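Local coordinates for protein single-stranded DNA specific exonuclease RecJ (Thermus thermophilus, PDB 2ZXR) that degrades single-stranded DNA from the 5' end towards the 3' end, using divalent metal ions such as magnesium or manganese, and has no detectable activity on single-stranded RNA, at residues Asp84-Gly95 / Thr186-Leu195; Gly558-Pro566 / Leu587-Pro595. All coordinates share one frame; numbering follows the deposited sequence.

Interaction 1 (Asp84-Gly95 / Thr186-Leu195); sequences DGLTGTAILVRG and TGAGVAFLLL. With MG (magnesium ion), chain B.
D84 OD1 accepts two hydrogen bonds from the opposing segment: T186 OG1 donates to it at 2.8 Å, on the syn side of the carboxylate, and A188 N at 2.9 Å. The two donors come from opposite faces of the carboxylate plane, the amide lying 45° out of it. The second oxygen, D84 OD2, takes the N-H of G187 on its syn side and also binds the magnesium ion at 2.3 Å. With CG anti to its own backbone N (chi1 -167°), D84 extends across to the first turn of helix 187-201, where T186 is the N-cap. T186 OG1 additionally accepts a weak capping bond from G189 N.

Beyond this polar end the helices run almost parallel, their segment axes 12° apart and 7.8 Å at closest approach. The CA atoms of G88 and A188 are just 3.8 Å apart, so backbone nearly meets backbone there. I91 is a knob in the hole formed by A188, A191, F192 and L195, its CD1 directed at A188 O and its CG2 lying 3.9 Å from L195 CD2. On the other flank, L92 CD1 packs on the methyl of A191 (CD1 to CB 3.7 Å).

H160, H161, D136 and D221, with a water, complete the metal site of this DHH-family domain, and T186 also touches D221. Three donors, two of them amides at a helix N-terminus, together with the metal bond probably hold the rotation of the D84 carboxylate, joining the helix packing directly to the geometry of the metal centre.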
loop_
_atom_site.group_PDB
_atom_site.type_symbol
_atom_site.label_atom_id
_atom_site.label_comp_id
_atom_site.label_asym_id
_atom_site.label_seq_id
_atom_site.Cartn_x
_atom_site.Cartn_y
_atom_site.Cartn_z
ATOM N N ASP A 84 8.735 -16.752 -3.863
ATOM C CA ASP A 84 9.338 -16.147 -5.042
ATOM C C ASP A 84 10.379 -17.114 -5.652
ATOM O O ASP A 84 10.390 -17.339 -6.858
ATOM C CB ASP A 84 9.990 -14.801 -4.662
ATOM C CG ASP A 84 10.370 -13.962 -5.882
ATOM O OD1 ASP A 84 9.686 -14.064 -6.926
ATOM O OD2 ASP A 84 11.342 -13.175 -5.792
ATOM N N GLY A 85 11.265 -17.667 -4.826
ATOM C CA GLY A 85 12.253 -18.606 -5.339
ATOM C C GLY A 85 11.615 -19.917 -5.815
ATOM O O GLY A 85 12.002 -20.476 -6.854
ATOM N N LEU A 86 10.635 -20.422 -5.073
ATOM C CA LEU A 86 9.987 -21.666 -5.457
ATOM C C LEU A 86 9.158 -21.574 -6.737
ATOM O O LEU A 86 9.185 -22.508 -7.567
ATOM C CB LEU A 86 9.118 -22.196 -4.320
ATOM C CG LEU A 86 9.881 -22.679 -3.087
ATOM C CD1 LEU A 86 8.915 -22.944 -1.945
ATOM C CD2 LEU A 86 10.633 -23.955 -3.424
ATOM N N THR A 87 8.421 -20.472 -6.914
ATOM C CA THR A 87 7.618 -20.351 -8.117
ATOM C C THR A 87 8.560 -20.130 -9.290
ATOM O O THR A 87 8.317 -20.634 -10.387
ATOM C CB THR A 87 6.561 -19.220 -8.013
ATOM O OG1 THR A 87 7.189 -17.988 -7.658
ATOM C CG2 THR A 87 5.498 -19.588 -6.979
ATOM N N GLY A 88 9.650 -19.406 -9.042
ATOM C CA GLY A 88 10.630 -19.161 -10.074
ATOM C C GLY A 88 11.295 -20.475 -10.508
ATOM O O GLY A 88 11.503 -20.702 -11.699
ATOM N N THR A 89 11.660 -21.358 -9.582
ATOM C CA THR A 89 12.268 -22.596 -10.069
ATOM C C THR A 89 11.206 -23.493 -10.744
ATOM O O THR A 89 11.505 -24.172 -11.728
ATOM C CB THR A 89 13.138 -23.374 -8.985
ATOM O OG1 THR A 89 12.412 -24.465 -8.436
ATOM C CG2 THR A 89 13.620 -22.479 -7.903
ATOM N N ALA A 90 9.956 -23.451 -10.279
ATOM C CA ALA A 90 8.935 -24.254 -10.931
ATOM C C ALA A 90 8.807 -23.789 -12.381
ATOM O O ALA A 90 8.627 -24.601 -13.274
ATOM C CB ALA A 90 7.592 -24.148 -10.208
ATOM N N ILE A 91 8.929 -22.487 -12.615
ATOM C CA ILE A 91 8.823 -21.969 -13.962
ATOM C C ILE A 91 9.958 -22.511 -14.822
ATOM O O ILE A 91 9.726 -23.032 -15.902
ATOM C CB ILE A 91 8.876 -20.399 -13.984
ATOM C CG1 ILE A 91 7.544 -19.822 -13.509
ATOM C CG2 ILE A 91 9.162 -19.875 -15.407
ATOM C CD1 ILE A 91 7.669 -18.328 -13.149
ATOM N N LEU A 92 11.190 -22.376 -14.347
ATOM C CA LEU A 92 12.310 -22.851 -15.129
ATOM C C LEU A 92 12.319 -24.355 -15.295
ATOM O O LEU A 92 12.608 -24.834 -16.391
ATOM C CB LEU A 92 13.624 -22.353 -14.518
ATOM C CG LEU A 92 13.705 -20.828 -14.703
ATOM C CD1 LEU A 92 14.742 -20.252 -13.795
ATOM C CD2 LEU A 92 14.022 -20.498 -16.147
ATOM N N VAL A 93 11.997 -25.104 -14.240
ATOM C CA VAL A 93 11.997 -26.558 -14.381
ATOM C C VAL A 93 10.892 -27.035 -15.331
ATOM O O VAL A 93 11.169 -27.780 -16.274
ATOM C CB VAL A 93 11.870 -27.266 -13.003
ATOM C CG1 VAL A 93 11.590 -28.776 -13.199
ATOM C CG2 VAL A 93 13.186 -27.053 -12.193
ATOM N N ARG A 94 9.646 -26.628 -15.108
ATOM C CA ARG A 94 8.581 -27.048 -16.025
ATOM C C ARG A 94 8.874 -26.512 -17.434
ATOM O O ARG A 94 8.824 -27.251 -18.404
ATOM C CB ARG A 94 7.203 -26.521 -15.583
ATOM C CG ARG A 94 6.509 -27.255 -14.414
ATOM C CD ARG A 94 5.112 -26.641 -14.273
ATOM N NE ARG A 94 4.223 -27.186 -13.258
ATOM C CZ ARG A 94 3.495 -28.287 -13.386
ATOM N NH1 ARG A 94 3.570 -29.002 -14.510
ATOM N NH2 ARG A 94 2.618 -28.622 -12.427
ATOM N N GLY A 95 9.164 -25.222 -17.545
ATOM C CA GLY A 95 9.415 -24.629 -18.848
ATOM C C GLY A 95 10.526 -25.266 -19.675
ATOM O O GLY A 95 10.352 -25.531 -20.872
ATOM N N THR A 186 10.705 -9.595 -10.004
ATOM C CA THR A 186 11.273 -10.322 -8.865
ATOM C C THR A 186 12.041 -11.563 -9.331
ATOM O O THR A 186 12.300 -11.731 -10.517
ATOM C CB THR A 186 10.156 -10.764 -7.870
ATOM O OG1 THR A 186 9.306 -11.730 -8.499
ATOM C CG2 THR A 186 9.306 -9.568 -7.452
ATOM N N GLY A 187 12.396 -12.429 -8.388
ATOM C CA GLY A 187 13.109 -13.640 -8.755
ATOM C C GLY A 187 12.288 -14.474 -9.733
ATOM O O GLY A 187 12.818 -14.991 -10.718
ATOM N N ALA A 188 10.998 -14.625 -9.453
ATOM C CA ALA A 188 10.122 -15.401 -10.315
ATOM C C ALA A 188 9.828 -14.615 -11.598
ATOM O O ALA A 188 9.615 -15.205 -12.662
ATOM C CB ALA A 188 8.817 -15.747 -9.579
ATOM N N GLY A 189 9.812 -13.287 -11.488
ATOM C CA GLY A 189 9.565 -12.458 -12.658
ATOM C C GLY A 189 10.693 -12.598 -13.673
ATOM O O GLY A 189 10.455 -12.684 -14.893
ATOM N N VAL A 190 11.928 -12.612 -13.159
ATOM C CA VAL A 190 13.115 -12.754 -13.996
ATOM C C VAL A 190 13.201 -14.199 -14.555
ATOM O O VAL A 190 13.553 -14.379 -15.718
ATOM C CB VAL A 190 14.403 -12.358 -13.204
ATOM C CG1 VAL A 190 15.659 -12.639 -14.059
ATOM C CG2 VAL A 190 14.357 -10.850 -12.845
ATOM N N ALA A 191 12.862 -15.208 -13.750
ATOM C CA ALA A 191 12.842 -16.592 -14.254
ATOM C C ALA A 191 11.860 -16.654 -15.455
ATOM O O ALA A 191 12.111 -17.309 -16.474
ATOM C CB ALA A 191 12.359 -17.537 -13.179
ATOM N N PHE A 192 10.730 -15.973 -15.302
ATOM C CA PHE A 192 9.706 -15.919 -16.343
ATOM C C PHE A 192 10.272 -15.197 -17.583
ATOM O O PHE A 192 10.106 -15.652 -18.696
ATOM C CB PHE A 192 8.491 -15.165 -15.779
ATOM C CG PHE A 192 7.388 -14.956 -16.752
ATOM C CD1 PHE A 192 6.499 -15.970 -17.037
ATOM C CD2 PHE A 192 7.210 -13.718 -17.369
ATOM C CE1 PHE A 192 5.443 -15.766 -17.914
ATOM C CE2 PHE A 192 6.151 -13.510 -18.255
ATOM C CZ PHE A 192 5.275 -14.534 -18.518
ATOM N N LEU A 193 10.943 -14.071 -17.384
ATOM C CA LEU A 193 11.512 -13.326 -18.505
ATOM C C LEU A 193 12.534 -14.178 -19.249
ATOM O O LEU A 193 12.567 -14.173 -20.483
ATOM C CB LEU A 193 12.158 -12.029 -18.011
ATOM C CG LEU A 193 11.113 -10.998 -17.566
ATOM C CD1 LEU A 193 11.763 -9.879 -16.754
ATOM C CD2 LEU A 193 10.393 -10.461 -18.806
ATOM N N LEU A 194 13.347 -14.916 -18.489
ATOM C CA LEU A 194 14.365 -15.798 -19.044
ATOM C C LEU A 194 13.723 -16.896 -19.882
ATOM O O LEU A 194 14.185 -17.176 -20.996
ATOM C CB LEU A 194 15.197 -16.433 -17.924
ATOM C CG LEU A 194 16.350 -17.362 -18.347
ATOM C CD1 LEU A 194 17.332 -16.587 -19.236
ATOM C CD2 LEU A 194 17.090 -17.906 -17.096
ATOM N N LEU A 195 12.681 -17.547 -19.359
ATOM C CA LEU A 195 12.021 -18.587 -20.142
ATOM C C LEU A 195 11.477 -17.946 -21.439
ATOM O O LEU A 195 11.530 -18.538 -22.519
ATOM C CB LEU A 195 10.860 -19.219 -19.352
ATOM C CG LEU A 195 10.026 -20.271 -20.109
ATOM C CD1 LEU A 195 10.919 -21.424 -20.528
ATOM C CD2 LEU A 195 8.875 -20.754 -19.237
HETATM MG MG MG B . 12.536 -12.189 -4.083
HETATM O O HOH W 1 11.353 -13.076 -2.264
#

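Interaction 2 (Gly558-Pro566 / Leu587-Pro595); sequences GVYVPEDNP and LWLGLPPRP
Y560 has CG anti to its backbone N (chi1 162°), whereas W588 has CG anti to its carbonyl carbon (chi1 -63°); together these torsions turn the tyrosine edge onto the indole face. Y560 CD1 sits over the five-membered ring, offset toward its rim, in an edge-to-face pair with planes at 71° and centroids 5.1 Å apart. The far end of the tyrosine crosses P592 at a slant, its OH 3.0 Å from P592 CA, while CE1 meets P592 CD.

Backbone bonds set the parallel register: Y560 N donates to L587 O at 3.0 Å, and Y560 O accepts from L589 N at 2.9 Å. Past the strands, P562 CD packs against G590 CA at 3.6 Å. A water lies between D564 OD2 and L591 O, but its bonds to both are unusually short, which leaves the bridge doubtful.

V559 and L587 project from the sheet face opposite Y560 and W588. The weakly bonded strand 558-560 and strand 587-588 are inner neighbours in a five-stranded parallel sheet, flanked by 578-579 and 601-603 respectively. Helix 566-573 packs on V561, and helix 643-655 contributes W654 against P592 and Y653 against L591.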
loop_
_atom_site.group_PDB
_atom_site.type_symbol
_atom_site.label_atom_id
_atom_site.label_comp_id
_atom_site.label_asym_id
_atom_site.label_seq_id
_atom_site.Cartn_x
_atom_site.Cartn_y
_atom_site.Cartn_z
ATOM N N GLY A 558 -11.832 47.158 7.743
ATOM C CA GLY A 558 -11.990 47.177 6.303
ATOM C C GLY A 558 -12.420 45.774 5.889
ATOM O O GLY A 558 -11.762 44.797 6.259
ATOM N N VAL A 559 -13.523 45.679 5.146
ATOM C CA VAL A 559 -14.063 44.393 4.727
ATOM C C VAL A 559 -14.607 44.281 3.309
ATOM O O VAL A 559 -15.108 45.252 2.724
ATOM C CB VAL A 559 -15.193 43.936 5.659
ATOM C CG1 VAL A 559 -14.674 43.849 7.065
ATOM C CG2 VAL A 559 -16.362 44.904 5.590
ATOM N N TYR A 560 -14.530 43.059 2.792
ATOM C CA TYR A 560 -15.018 42.743 1.469
ATOM C C TYR A 560 -16.210 41.801 1.535
ATOM O O TYR A 560 -16.173 40.785 2.227
ATOM C CB TYR A 560 -13.895 42.122 0.630
ATOM C CG TYR A 560 -14.369 41.370 -0.604
ATOM C CD1 TYR A 560 -14.302 39.974 -0.650
ATOM C CD2 TYR A 560 -14.874 42.050 -1.725
ATOM C CE1 TYR A 560 -14.716 39.260 -1.780
ATOM C CE2 TYR A 560 -15.301 41.348 -2.867
ATOM C CZ TYR A 560 -15.214 39.948 -2.883
ATOM O OH TYR A 560 -15.619 39.224 -3.981
ATOM N N VAL A 561 -17.278 42.173 0.839
ATOM C CA VAL A 561 -18.488 41.362 0.739
ATOM C C VAL A 561 -18.691 41.243 -0.774
ATOM O O VAL A 561 -18.858 42.255 -1.471
ATOM C CB VAL A 561 -19.739 42.065 1.337
ATOM C CG1 VAL A 561 -20.970 41.173 1.170
ATOM C CG2 VAL A 561 -19.525 42.373 2.806
ATOM N N PRO A 562 -18.666 40.015 -1.309
ATOM C CA PRO A 562 -18.847 39.827 -2.759
ATOM C C PRO A 562 -20.155 40.355 -3.358
ATOM O O PRO A 562 -21.200 40.348 -2.702
ATOM C CB PRO A 562 -18.694 38.313 -2.939
ATOM C CG PRO A 562 -19.111 37.763 -1.629
ATOM C CD PRO A 562 -18.503 38.724 -0.626
ATOM N N GLU A 563 -20.081 40.805 -4.613
ATOM C CA GLU A 563 -21.254 41.325 -5.323
ATOM C C GLU A 563 -22.444 40.373 -5.211
ATOM O O GLU A 563 -23.587 40.807 -5.228
ATOM C CB GLU A 563 -20.936 41.570 -6.803
ATOM C CG GLU A 563 -19.873 42.643 -7.075
ATOM C CD GLU A 563 -20.274 44.036 -6.586
ATOM O OE1 GLU A 563 -19.603 45.012 -6.986
ATOM O OE2 GLU A 563 -21.248 44.161 -5.800
ATOM N N ASP A 564 -22.168 39.075 -5.104
ATOM C CA ASP A 564 -23.218 38.067 -4.950
ATOM C C ASP A 564 -23.885 38.281 -3.598
ATOM O O ASP A 564 -23.486 39.160 -2.826
ATOM C CB ASP A 564 -22.629 36.663 -4.987
ATOM C CG ASP A 564 -21.407 36.580 -5.859
ATOM O OD1 ASP A 564 -21.472 37.050 -7.013
ATOM O OD2 ASP A 564 -20.386 36.049 -5.387
ATOM N N ASN A 565 -24.880 37.456 -3.296
ATOM C CA ASN A 565 -25.613 37.611 -2.043
ATOM C C ASN A 565 -25.833 39.104 -1.842
ATOM O O ASN A 565 -25.301 39.699 -0.898
ATOM C CB ASN A 565 -24.824 37.075 -0.843
ATOM C CG ASN A 565 -25.654 37.085 0.432
ATOM O OD1 ASN A 565 -25.133 36.924 1.538
ATOM N ND2 ASN A 565 -26.965 37.256 0.273
ATOM N N PRO A 566 -26.593 39.735 -2.750
ATOM C CA PRO A 566 -26.860 41.168 -2.641
ATOM C C PRO A 566 -27.353 41.452 -1.237
ATOM O O PRO A 566 -27.185 42.546 -0.713
ATOM C CB PRO A 566 -27.943 41.391 -3.690
ATOM C CG PRO A 566 -27.605 40.368 -4.731
ATOM C CD PRO A 566 -27.317 39.150 -3.892
ATOM N N LEU A 587 -10.158 41.369 5.535
ATOM C CA LEU A 587 -11.238 40.522 6.055
ATOM C C LEU A 587 -12.278 40.282 4.966
ATOM O O LEU A 587 -12.744 41.235 4.342
ATOM C CB LEU A 587 -11.922 41.199 7.245
ATOM C CG LEU A 587 -13.048 40.381 7.865
ATOM C CD1 LEU A 587 -12.416 39.209 8.638
ATOM C CD2 LEU A 587 -13.905 41.246 8.792
ATOM N N TRP A 588 -12.650 39.025 4.737
ATOM C CA TRP A 588 -13.629 38.718 3.685
ATOM C C TRP A 588 -14.834 38.024 4.270
ATOM O O TRP A 588 -14.710 37.219 5.198
ATOM C CB TRP A 588 -13.016 37.802 2.599
ATOM C CG TRP A 588 -11.850 38.367 1.786
ATOM C CD1 TRP A 588 -11.363 39.651 1.801
ATOM C CD2 TRP A 588 -11.069 37.659 0.808
ATOM N NE1 TRP A 588 -10.326 39.783 0.889
ATOM C CE2 TRP A 588 -10.128 38.575 0.272
ATOM C CE3 TRP A 588 -11.072 36.342 0.335
ATOM C CZ2 TRP A 588 -9.200 38.206 -0.712
ATOM C CZ3 TRP A 588 -10.143 35.979 -0.652
ATOM C CH2 TRP A 588 -9.227 36.908 -1.158
ATOM N N LEU A 589 -16.006 38.324 3.728
ATOM C CA LEU A 589 -17.229 37.708 4.213
ATOM C C LEU A 589 -17.771 36.767 3.147
ATOM O O LEU A 589 -18.867 36.244 3.272
ATOM C CB LEU A 589 -18.264 38.785 4.521
ATOM C CG LEU A 589 -17.877 39.781 5.608
ATOM C CD1 LEU A 589 -19.019 40.778 5.819
ATOM C CD2 LEU A 589 -17.585 39.035 6.905
ATOM N N GLY A 590 -16.991 36.573 2.090
ATOM C CA GLY A 590 -17.415 35.719 1.011
ATOM C C GLY A 590 -16.216 35.518 0.125
ATOM O O GLY A 590 -15.121 36.020 0.424
ATOM N N LEU A 591 -16.424 34.801 -0.974
ATOM C CA LEU A 591 -15.349 34.477 -1.892
ATOM C C LEU A 591 -15.321 35.355 -3.134
ATOM O O LEU A 591 -16.346 35.550 -3.787
ATOM C CB LEU A 591 -15.475 33.002 -2.327
ATOM C CG LEU A 591 -15.660 31.981 -1.205
ATOM C CD1 LEU A 591 -15.722 30.571 -1.784
ATOM C CD2 LEU A 591 -14.511 32.100 -0.230
ATOM N N PRO A 592 -14.148 35.908 -3.471
ATOM C CA PRO A 592 -14.173 36.727 -4.681
ATOM C C PRO A 592 -14.356 35.851 -5.928
ATOM O O PRO A 592 -14.155 34.632 -5.892
ATOM C CB PRO A 592 -12.826 37.461 -4.652
ATOM C CG PRO A 592 -11.981 36.669 -3.724
ATOM C CD PRO A 592 -12.918 36.123 -2.693
ATOM N N PRO A 593 -14.764 36.463 -7.045
ATOM C CA PRO A 593 -14.967 35.705 -8.282
ATOM C C PRO A 593 -13.679 35.181 -8.915
ATOM O O PRO A 593 -13.659 34.087 -9.483
ATOM C CB PRO A 593 -15.691 36.706 -9.177
ATOM C CG PRO A 593 -15.098 38.026 -8.736
ATOM C CD PRO A 593 -15.136 37.880 -7.225
ATOM N N ARG A 594 -12.609 35.962 -8.830
ATOM C CA ARG A 594 -11.338 35.564 -9.411
ATOM C C ARG A 594 -10.223 35.641 -8.391
ATOM O O ARG A 594 -10.346 36.306 -7.380
ATOM C CB ARG A 594 -11.028 36.448 -10.622
ATOM C CG ARG A 594 -11.973 36.171 -11.792
ATOM C CD ARG A 594 -12.166 37.365 -12.707
ATOM N NE ARG A 594 -12.739 38.508 -12.001
ATOM C CZ ARG A 594 -12.027 39.534 -11.542
ATOM N NH1 ARG A 594 -10.707 39.571 -11.720
ATOM N NH2 ARG A 594 -12.628 40.518 -10.889
ATOM N N PRO A 595 -9.106 34.971 -8.655
ATOM C CA PRO A 595 -8.018 35.016 -7.685
ATOM C C PRO A 595 -7.529 36.386 -7.217
ATOM O O PRO A 595 -7.507 37.372 -7.968
ATOM C CB PRO A 595 -6.912 34.194 -8.352
ATOM C CG PRO A 595 -7.304 34.151 -9.809
ATOM C CD PRO A 595 -8.785 34.080 -9.781
HETATM O O HOH W 2 -18.786 35.116 -3.753
#

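How the interactions relate
Interaction 1 precedes interaction 2 along the chain, and the two share no helix or sheet. Their centres are about 65 Å apart and their nearest atoms about 47 Å, on opposite sides of the chain's centre. Helices 83-98 and 187-201 of interaction 1 belong to the DHH-family domain, together with a five-stranded parallel sheet; interaction 2 joins two strands of a separate five-stranded parallel sheet in the RecJ C-terminal domain. The DHHA1 and OB domains lie between them in sequence. This separation places the metal-dependent chemistry at interaction 1, while interaction 2 is structural packing away from the metal site, within one elongated monomer.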